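Tail spike protein (PDB 6EU4) probably recognises, and may degrade, the capsular polysaccharide of Acinetobacter baumannii as the trimeric receptor-binding spike on the phage tail. Local coordinates at residues Asp17-Leu27 against Val37-Gln45; Gly58-Arg67 against Phe74-Gln83. All coordinates share one frame; numbering follows the deposited sequence.

Contact 1 (Asp17-Leu27 against Val37-Gln45); sequences DVKIVNTVADL and VAYVKGYYQ
The ring of Y43 takes a methyl group of V24 on one face: CG2 stands 3.5 Å from the ring centroid, a CH-pi contact over its middle. In the plane of the same ring, at its edge, lies CG of Y44, whose own ring receives CD1 of Y43 over its centre. Tyrosine suits position 43 because its flat face packs on valine while its hydroxyl bonds to the carbonyl of G73. V24 turns CG1 anti to its carbonyl carbon (chi1 -61°), 4.0 Å from V40 CG1, which leaves CG2 between the backbone N and the carbonyl carbon, facing the ring. Upstream, strands 19-21 and 37-40 run parallel at one edge, within this chain, of a small mixed sheet, K19 and V21 each donating and accepting a backbone bond; Y39 N to K19 O is 2.8 Å. V21 CG2 meets A38 CB at 3.8 Å on the face shared with V40. Past the strands, K41 lies alongside N22, and its extended chain brings NZ to 2.8 Å from N22 OD1, tilted 30° from the amide's carbonyl plane. NZ also bonds to G35 O of the second subunit, while K41 CE presses against I20 CG2 at 3.5 Å.

Contact 2 (Gly58-Arg67 against Phe74-Gln83); sequences GGHRIYVASR and FLCINGWVLQ. With ZN (zinc ion), chain D.
The carbonyl oxygen of F74 is gripped end-on by both terminal nitrogens of R61, NH1 at 2.9 Å and NH2 at 2.8 Å. The arginine thus reaches from strand 59-63 across its antiparallel neighbour 80-82 to the start of a beta hairpin, whose strands 76-77 and 80-82 are joined by a type I' turn from I77 to W80. NH1 also donates to W80 O at 2.9 Å, on the opposite face of that carbonyl from I77 N. All three bonds lie close to the guanidinium plane; I77 CD1 covers one face and L82 CB the other, which fixes how the buried guanidinium is turned, its two terminal nitrogens bonded to carbonyls. G79 suits the turn, since its positive phi (90°) favours glycine. Y63 CB stands over the six-membered ring of W80, 3.5 Å from its centroid, in a CH-pi contact, and the two side chains cross at about a right angle. At the other end of the strand, H60 carries its ring away from 74-83, to the meeting point of the three subunits, and binds the zinc ion through NE2 at 2.0 Å, a site completed by H60 of the other two subunits and a water whose oxygen is 2.3 Å from the metal.

The two contacts follow each other along the chain, 17-45 and then 58-83, and their centres lie about 10 Å apart in one five-stranded mixed sheet near the N-terminal end of the elongated chain. Across this sheet the order is 19-21, 37-40, 59-63, 80-82, 76-77. The seam between the contacts is the pairing of strands 37-40 and 59-63, where R61 N lies 2.8 Å from A38 O, a probable hydrogen bond; beside it L27 CD1 packs on R61 CD at 3.6 Å. Both reach neighbouring subunits: Y39 of contact 1 packs against H60 of contact 2 within its own chain and stacks on H60 of the second subunit, consistent with a small N-terminal domain that helps tie the trimer together around zinc.

Contact 1 (Asp17-Leu27 against Val37-Gln45)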
loop_
_atom_site.group_PDB
_atom_site.type_symbol
_atom_site.label_atom_id
_atom_site.label_comp_id
_atom_site.label_asym_id
_atom_site.label_seq_id
_atom_site.Cartn_x
_atom_site.Cartn_y
_atom_site.Cartn_z
ATOM N N ASP A 17 -7.748 -35.201 52.578
ATOM C CA ASP A 17 -7.048 -35.360 51.313
ATOM C C ASP A 17 -7.984 -35.113 50.139
ATOM O O ASP A 17 -9.205 -35.063 50.282
ATOM C CB ASP A 17 -6.455 -36.768 51.211
ATOM C CG ASP A 17 -5.511 -37.092 52.351
ATOM O OD1 ASP A 17 -5.141 -36.163 53.104
ATOM O OD2 ASP A 17 -5.144 -38.282 52.492
ATOM N N VAL A 18 -7.385 -34.970 48.958
ATOM C CA VAL A 18 -8.143 -34.861 47.720
ATOM C C VAL A 18 -8.640 -36.244 47.323
ATOM O O VAL A 18 -7.846 -37.182 47.186
ATOM C CB VAL A 18 -7.278 -34.247 46.604
ATOM C CG1 VAL A 18 -8.069 -34.165 45.312
ATOM C CG2 VAL A 18 -6.764 -32.876 47.017
ATOM N N LYS A 19 -9.955 -36.369 47.136
ATOM C CA LYS A 19 -10.588 -37.636 46.791
ATOM C C LYS A 19 -10.642 -37.802 45.279
ATOM O O LYS A 19 -10.945 -36.852 44.554
ATOM C CB LYS A 19 -12.008 -37.705 47.359
ATOM C CG LYS A 19 -12.798 -38.926 46.883
ATOM C CD LYS A 19 -14.144 -39.067 47.596
ATOM C CE LYS A 19 -14.754 -40.464 47.418
ATOM N NZ LYS A 19 -13.788 -41.576 47.694
ATOM N N ILE A 20 -10.369 -39.025 44.809
ATOM C CA ILE A 20 -10.412 -39.346 43.386
ATOM C C ILE A 20 -11.830 -39.747 43.007
ATOM O O ILE A 20 -12.491 -40.501 43.723
ATOM C CB ILE A 20 -9.424 -40.477 43.044
ATOM C CG1 ILE A 20 -7.978 -40.045 43.284
ATOM C CG2 ILE A 20 -9.597 -40.932 41.602
ATOM C CD1 ILE A 20 -7.016 -41.239 43.331
ATOM N N VAL A 21 -12.274 -39.272 41.849
ATOM C CA VAL A 21 -13.567 -39.613 41.269
ATOM C C VAL A 21 -13.321 -39.991 39.816
ATOM O O VAL A 21 -12.567 -39.310 39.119
ATOM C CB VAL A 21 -14.548 -38.427 41.386
ATOM C CG1 VAL A 21 -15.860 -38.713 40.661
ATOM C CG2 VAL A 21 -14.794 -38.091 42.872
ATOM N N ASN A 22 -13.939 -41.079 39.349
ATOM C CA ASN A 22 -13.627 -41.540 37.994
ATOM C C ASN A 22 -14.197 -40.601 36.931
ATOM O O ASN A 22 -13.478 -40.178 36.014
ATOM C CB ASN A 22 -14.148 -42.963 37.788
ATOM C CG ASN A 22 -13.337 -44.000 38.551
ATOM O OD1 ASN A 22 -12.170 -43.786 38.891
ATOM N ND2 ASN A 22 -13.956 -45.136 38.820
ATOM N N THR A 23 -15.485 -40.260 37.041
ATOM C CA THR A 23 -16.219 -39.512 36.024
ATOM C C THR A 23 -17.110 -38.483 36.702
ATOM O O THR A 23 -17.379 -38.569 37.900
ATOM C CB THR A 23 -17.110 -40.428 35.170
ATOM O OG1 THR A 23 -18.200 -40.894 35.970
ATOM C CG2 THR A 23 -16.331 -41.614 34.644
ATOM N N VAL A 24 -17.594 -37.502 35.929
ATOM C CA VAL A 24 -18.508 -36.543 36.544
ATOM C C VAL A 24 -19.842 -37.193 36.902
ATOM O O VAL A 24 -20.534 -36.702 37.802
ATOM C CB VAL A 24 -18.731 -35.303 35.659
ATOM C CG1 VAL A 24 -17.414 -34.576 35.443
ATOM C CG2 VAL A 24 -19.385 -35.676 34.338
ATOM N N ALA A 25 -20.220 -38.293 36.239
ATOM C CA ALA A 25 -21.452 -38.989 36.610
ATOM C C ALA A 25 -21.352 -39.604 37.999
ATOM O O ALA A 25 -22.379 -39.864 38.643
ATOM C CB ALA A 25 -21.774 -40.079 35.591
ATOM N N ASP A 26 -20.136 -39.861 38.473
ATOM C CA ASP A 26 -19.962 -40.429 39.803
ATOM C C ASP A 26 -20.108 -39.394 40.912
ATOM O O ASP A 26 -20.190 -39.777 42.089
ATOM C CB ASP A 26 -18.598 -41.106 39.892
ATOM C CG ASP A 26 -18.497 -42.318 38.996
ATOM O OD1 ASP A 26 -19.489 -43.075 38.900
ATOM O OD2 ASP A 26 -17.433 -42.507 38.381
ATOM N N LEU A 27 -20.154 -38.104 40.570
ATOM C CA LEU A 27 -20.327 -37.070 41.584
ATOM C C LEU A 27 -21.695 -37.164 42.256
ATOM O O LEU A 27 -21.798 -37.005 43.478
ATOM C CB LEU A 27 -20.125 -35.688 40.961
ATOM C CG LEU A 27 -18.704 -35.376 40.468
ATOM C CD1 LEU A 27 -18.662 -34.066 39.693
ATOM C CD2 LEU A 27 -17.711 -35.325 41.623
ATOM N N VAL A 37 -12.767 -31.454 48.388
ATOM C CA VAL A 37 -12.100 -31.335 47.090
ATOM C C VAL A 37 -11.957 -32.723 46.482
ATOM O O VAL A 37 -11.470 -33.652 47.141
ATOM C CB VAL A 37 -10.719 -30.666 47.206
ATOM C CG1 VAL A 37 -10.089 -30.506 45.819
ATOM C CG2 VAL A 37 -10.809 -29.324 47.925
ATOM N N ALA A 38 -12.363 -32.854 45.221
ATOM C CA ALA A 38 -12.222 -34.078 44.454
ATOM C C ALA A 38 -11.435 -33.799 43.179
ATOM O O ALA A 38 -11.461 -32.686 42.646
ATOM C CB ALA A 38 -13.590 -34.667 44.086
ATOM N N TYR A 39 -10.741 -34.823 42.698
ATOM C CA TYR A 39 -10.094 -34.808 41.393
ATOM C C TYR A 39 -10.831 -35.784 40.488
ATOM O O TYR A 39 -10.864 -36.983 40.772
ATOM C CB TYR A 39 -8.618 -35.188 41.494
ATOM C CG TYR A 39 -7.911 -35.149 40.158
ATOM C CD1 TYR A 39 -7.466 -33.947 39.627
ATOM C CD2 TYR A 39 -7.705 -36.307 39.423
ATOM C CE1 TYR A 39 -6.826 -33.898 38.395
ATOM C CE2 TYR A 39 -7.066 -36.273 38.205
ATOM C CZ TYR A 39 -6.628 -35.068 37.693
ATOM O OH TYR A 39 -5.998 -35.039 36.475
ATOM N N VAL A 40 -11.414 -35.272 39.404
ATOM C CA VAL A 40 -12.133 -36.101 38.444
ATOM C C VAL A 40 -11.178 -36.483 37.319
ATOM O O VAL A 40 -10.580 -35.611 36.676
ATOM C CB VAL A 40 -13.371 -35.369 37.897
ATOM C CG1 VAL A 40 -14.105 -36.239 36.874
ATOM C CG2 VAL A 40 -14.322 -34.986 39.033
ATOM N N LYS A 41 -11.047 -37.790 37.070
ATOM C CA LYS A 41 -10.083 -38.274 36.085
ATOM C C LYS A 41 -10.442 -37.788 34.688
ATOM O O LYS A 41 -9.585 -37.298 33.942
ATOM C CB LYS A 41 -10.023 -39.799 36.107
ATOM C CG LYS A 41 -9.596 -40.405 37.414
ATOM C CD LYS A 41 -9.545 -41.921 37.277
ATOM C CE LYS A 41 -9.363 -42.616 38.588
ATOM N NZ LYS A 41 -9.428 -44.107 38.418
ATOM N N GLY A 42 -11.706 -37.935 34.310
ATOM C CA GLY A 42 -12.171 -37.484 33.014
ATOM C C GLY A 42 -13.667 -37.309 33.063
ATOM O O GLY A 42 -14.337 -37.833 33.955
ATOM N N TYR A 43 -14.189 -36.524 32.117
ATOM C CA TYR A 43 -15.629 -36.287 32.103
ATOM C C TYR A 43 -16.367 -37.604 31.926
ATOM O O TYR A 43 -17.311 -37.919 32.673
ATOM C CB TYR A 43 -15.998 -35.292 30.988
ATOM C CG TYR A 43 -17.397 -34.716 31.128
ATOM C CD1 TYR A 43 -18.509 -35.454 30.761
ATOM C CD2 TYR A 43 -17.595 -33.435 31.635
ATOM C CE1 TYR A 43 -19.787 -34.941 30.883
ATOM C CE2 TYR A 43 -18.874 -32.904 31.765
ATOM C CZ TYR A 43 -19.972 -33.671 31.387
ATOM O OH TYR A 43 -21.248 -33.177 31.495
ATOM N N TYR A 44 -15.925 -38.400 30.956
ATOM C CA TYR A 44 -16.433 -39.737 30.694
ATOM C C TYR A 44 -15.344 -40.766 30.975
ATOM O O TYR A 44 -14.150 -40.450 31.007
ATOM C CB TYR A 44 -16.885 -39.877 29.234
ATOM C CG TYR A 44 -17.922 -38.874 28.774
ATOM C CD1 TYR A 44 -19.235 -38.963 29.213
ATOM C CD2 TYR A 44 -17.599 -37.866 27.869
ATOM C CE1 TYR A 44 -20.193 -38.069 28.793
ATOM C CE2 TYR A 44 -18.548 -36.963 27.443
ATOM C CZ TYR A 44 -19.844 -37.068 27.903
ATOM O OH TYR A 44 -20.801 -36.185 27.472
ATOM N N GLN A 45 -15.762 -42.014 31.150
ATOM C CA GLN A 45 -14.812 -43.115 31.108
ATOM C C GLN A 45 -14.214 -43.198 29.703
ATOM O O GLN A 45 -14.958 -43.119 28.716
ATOM C CB GLN A 45 -15.493 -44.434 31.466
ATOM C CG GLN A 45 -14.516 -45.597 31.624
ATOM C CD GLN A 45 -15.178 -46.853 32.134
ATOM O OE1 GLN A 45 -16.048 -46.797 33.002
ATOM N NE2 GLN A 45 -14.766 -48.003 31.603
HETATM O O HOH W 1 -12.712 -41.071 33.433
HETATM O O HOH W 2 -19.782 -38.926 33.183
#

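Contact 2 (Gly58-Arg67 against Phe74-Gln83)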
loop_
_atom_site.group_PDB
_atom_site.type_symbol
_atom_site.label_atom_id
_atom_site.label_comp_id
_atom_site.label_asym_id
_atom_site.label_seq_id
_atom_site.Cartn_x
_atom_site.Cartn_y
_atom_site.Cartn_z
ATOM N N GLY A 58 -11.717 -33.760 32.760
ATOM C CA GLY A 58 -11.807 -33.851 34.207
ATOM C C GLY A 58 -11.330 -32.588 34.891
ATOM O O GLY A 58 -11.481 -31.479 34.378
ATOM N N GLY A 59 -10.730 -32.756 36.058
ATOM C CA GLY A 59 -10.157 -31.648 36.793
ATOM C C GLY A 59 -10.656 -31.626 38.218
ATOM O O GLY A 59 -11.505 -32.418 38.623
ATOM N N HIS A 60 -10.099 -30.694 38.992
ATOM C CA HIS A 60 -10.472 -30.570 40.395
ATOM C C HIS A 60 -11.858 -29.955 40.521
ATOM O O HIS A 60 -12.249 -29.085 39.730
ATOM C CB HIS A 60 -9.462 -29.708 41.157
ATOM C CG HIS A 60 -8.079 -30.281 41.200
ATOM N ND1 HIS A 60 -7.163 -30.076 40.192
ATOM C CD2 HIS A 60 -7.456 -31.049 42.125
ATOM C CE1 HIS A 60 -6.035 -30.693 40.493
ATOM N NE2 HIS A 60 -6.184 -31.287 41.663
ATOM N N ARG A 61 -12.606 -30.424 41.514
ATOM C CA ARG A 61 -13.892 -29.842 41.867
ATOM C C ARG A 61 -13.972 -29.658 43.370
ATOM O O ARG A 61 -13.359 -30.405 44.142
ATOM C CB ARG A 61 -15.050 -30.708 41.379
ATOM C CG ARG A 61 -15.098 -30.785 39.863
ATOM C CD ARG A 61 -16.427 -31.230 39.327
ATOM N NE ARG A 61 -16.440 -31.127 37.866
ATOM C CZ ARG A 61 -17.235 -30.335 37.157
ATOM N NH1 ARG A 61 -18.121 -29.544 37.741
ATOM N NH2 ARG A 61 -17.147 -30.339 35.842
ATOM N N ILE A 62 -14.728 -28.646 43.777
ATOM C CA ILE A 62 -14.960 -28.350 45.185
ATOM C C ILE A 62 -16.456 -28.376 45.433
ATOM O O ILE A 62 -17.222 -27.718 44.719
ATOM C CB ILE A 62 -14.368 -26.990 45.590
ATOM C CG1 ILE A 62 -12.864 -26.965 45.306
ATOM C CG2 ILE A 62 -14.650 -26.720 47.066
ATOM C CD1 ILE A 62 -12.208 -25.601 45.530
ATOM N N TYR A 63 -16.868 -29.110 46.456
ATOM C CA TYR A 63 -18.285 -29.242 46.762
ATOM C C TYR A 63 -18.811 -27.982 47.443
ATOM O O TYR A 63 -18.255 -27.528 48.446
ATOM C CB TYR A 63 -18.512 -30.464 47.645
ATOM C CG TYR A 63 -19.970 -30.726 47.911
ATOM C CD1 TYR A 63 -20.849 -30.948 46.860
ATOM C CD2 TYR A 63 -20.470 -30.749 49.209
ATOM C CE1 TYR A 63 -22.185 -31.186 47.089
ATOM C CE2 TYR A 63 -21.808 -30.989 49.448
ATOM C CZ TYR A 63 -22.659 -31.208 48.381
ATOM O OH TYR A 63 -23.987 -31.442 48.597
ATOM N N VAL A 64 -19.866 -27.403 46.873
ATOM C CA VAL A 64 -20.542 -26.232 47.432
ATOM C C VAL A 64 -21.943 -26.685 47.838
ATOM O O VAL A 64 -22.858 -26.729 47.006
ATOM C CB VAL A 64 -20.598 -25.070 46.436
ATOM C CG1 VAL A 64 -21.305 -23.872 47.053
ATOM C CG2 VAL A 64 -19.200 -24.688 45.977
ATOM N N ALA A 65 -22.115 -26.990 49.131
ATOM C CA ALA A 65 -23.337 -27.648 49.600
ATOM C C ALA A 65 -24.589 -26.847 49.263
ATOM O O ALA A 65 -25.640 -27.425 48.960
ATOM C CB ALA A 65 -23.263 -27.885 51.106
ATOM N N SER A 66 -24.510 -25.518 49.331
ATOM C CA SER A 66 -25.676 -24.692 49.040
ATOM C C SER A 66 -26.117 -24.786 47.585
ATOM O O SER A 66 -27.192 -24.276 47.245
ATOM C CB SER A 66 -25.382 -23.233 49.389
ATOM O OG SER A 66 -24.372 -22.716 48.548
ATOM N N ARG A 67 -25.315 -25.403 46.715
ATOM C CA ARG A 67 -25.673 -25.578 45.314
ATOM C C ARG A 67 -25.846 -27.051 44.952
ATOM O O ARG A 67 -25.784 -27.411 43.770
ATOM C CB ARG A 67 -24.615 -24.916 44.431
ATOM C CG ARG A 67 -24.451 -23.423 44.714
ATOM C CD ARG A 67 -23.446 -22.800 43.775
ATOM N NE ARG A 67 -23.870 -22.961 42.391
ATOM C CZ ARG A 67 -23.090 -22.729 41.338
ATOM N NH1 ARG A 67 -21.850 -22.317 41.520
ATOM N NH2 ARG A 67 -23.552 -22.906 40.105
ATOM N N PHE A 74 -21.473 -28.914 33.663
ATOM C CA PHE A 74 -20.245 -28.214 33.314
ATOM C C PHE A 74 -19.650 -27.568 34.569
ATOM O O PHE A 74 -18.920 -28.239 35.306
ATOM C CB PHE A 74 -20.553 -27.222 32.186
ATOM C CG PHE A 74 -19.422 -26.307 31.826
ATOM C CD1 PHE A 74 -18.098 -26.700 31.966
ATOM C CD2 PHE A 74 -19.691 -25.038 31.341
ATOM C CE1 PHE A 74 -17.066 -25.834 31.646
ATOM C CE2 PHE A 74 -18.664 -24.169 31.014
ATOM C CZ PHE A 74 -17.346 -24.570 31.166
ATOM N N LEU A 75 -19.960 -26.300 34.866
ATOM C CA LEU A 75 -19.291 -25.651 35.994
ATOM C C LEU A 75 -19.792 -26.114 37.358
ATOM O O LEU A 75 -19.061 -25.977 38.346
ATOM C CB LEU A 75 -19.431 -24.131 35.904
ATOM C CG LEU A 75 -18.671 -23.482 34.739
ATOM C CD1 LEU A 75 -18.786 -21.990 34.830
ATOM C CD2 LEU A 75 -17.202 -23.875 34.702
ATOM N N CYS A 76 -21.007 -26.640 37.459
ATOM C CA CYS A 76 -21.532 -27.059 38.755
ATOM C C CYS A 76 -22.360 -28.321 38.550
ATOM O O CYS A 76 -23.436 -28.268 37.949
ATOM C CB CYS A 76 -22.361 -25.948 39.398
ATOM S SG CYS A 76 -23.022 -26.402 41.025
ATOM N N ILE A 77 -21.854 -29.447 39.038
ATOM C CA ILE A 77 -22.480 -30.748 38.834
ATOM C C ILE A 77 -22.832 -31.282 40.218
ATOM O O ILE A 77 -21.957 -31.719 40.977
ATOM C CB ILE A 77 -21.582 -31.710 38.047
ATOM C CG1 ILE A 77 -21.324 -31.117 36.644
ATOM C CG2 ILE A 77 -22.230 -33.105 37.967
ATOM C CD1 ILE A 77 -20.304 -31.882 35.776
ATOM N N ASN A 78 -24.118 -31.208 40.556
ATOM C CA ASN A 78 -24.623 -31.593 41.877
ATOM C C ASN A 78 -23.842 -30.905 42.996
ATOM O O ASN A 78 -23.505 -31.511 44.018
ATOM C CB ASN A 78 -24.598 -33.113 42.050
ATOM C CG ASN A 78 -25.234 -33.847 40.884
ATOM O OD1 ASN A 78 -24.589 -34.673 40.235
ATOM N ND2 ASN A 78 -26.495 -33.536 40.597
ATOM N N GLY A 79 -23.564 -29.615 42.806
ATOM C CA GLY A 79 -22.860 -28.828 43.792
ATOM C C GLY A 79 -21.352 -28.828 43.652
ATOM O O GLY A 79 -20.688 -28.019 44.310
ATOM N N TRP A 80 -20.793 -29.711 42.826
ATOM C CA TRP A 80 -19.349 -29.815 42.648
ATOM C C TRP A 80 -18.910 -28.809 41.589
ATOM O O TRP A 80 -19.198 -28.974 40.395
ATOM C CB TRP A 80 -18.965 -31.241 42.265
ATOM C CG TRP A 80 -19.131 -32.201 43.400
ATOM C CD1 TRP A 80 -20.245 -32.927 43.701
ATOM C CD2 TRP A 80 -18.152 -32.534 44.392
ATOM N NE1 TRP A 80 -20.022 -33.692 44.815
ATOM C CE2 TRP A 80 -18.743 -33.477 45.257
ATOM C CE3 TRP A 80 -16.835 -32.136 44.628
ATOM C CZ2 TRP A 80 -18.070 -34.010 46.355
ATOM C CZ3 TRP A 80 -16.159 -32.678 45.721
ATOM C CH2 TRP A 80 -16.779 -33.610 46.563
ATOM N N VAL A 81 -18.196 -27.777 42.024
ATOM C CA VAL A 81 -17.828 -26.663 41.154
ATOM C C VAL A 81 -16.461 -26.912 40.533
ATOM O O VAL A 81 -15.495 -27.256 41.226
ATOM C CB VAL A 81 -17.851 -25.338 41.935
ATOM C CG1 VAL A 81 -17.389 -24.185 41.060
ATOM C CG2 VAL A 81 -19.260 -25.076 42.438
ATOM N N LEU A 82 -16.374 -26.711 39.221
ATOM C CA LEU A 82 -15.133 -26.955 38.500
ATOM C C LEU A 82 -14.082 -25.906 38.841
ATOM O O LEU A 82 -14.346 -24.704 38.790
ATOM C CB LEU A 82 -15.397 -26.952 36.999
ATOM C CG LEU A 82 -14.184 -27.262 36.117
ATOM C CD1 LEU A 82 -13.611 -28.650 36.432
ATOM C CD2 LEU A 82 -14.579 -27.159 34.652
ATOM N N GLN A 83 -12.882 -26.363 39.166
ATOM C CA GLN A 83 -11.759 -25.473 39.442
ATOM C C GLN A 83 -11.076 -25.164 38.117
ATOM O O GLN A 83 -10.446 -26.038 37.521
ATOM C CB GLN A 83 -10.789 -26.120 40.428
ATOM C CG GLN A 83 -11.356 -26.279 41.806
ATOM C CD GLN A 83 -11.562 -24.943 42.463
ATOM O OE1 GLN A 83 -12.636 -24.346 42.351
ATOM N NE2 GLN A 83 -10.517 -24.446 43.140
HETATM ZN ZN ZN D . -4.263 -31.839 41.905
HETATM O O HOH W 3 -8.839 -28.376 37.886
HETATM O O HOH W 4 -20.215 -23.084 39.095
HETATM O O HOH W 5 -4.516 -33.181 43.706
#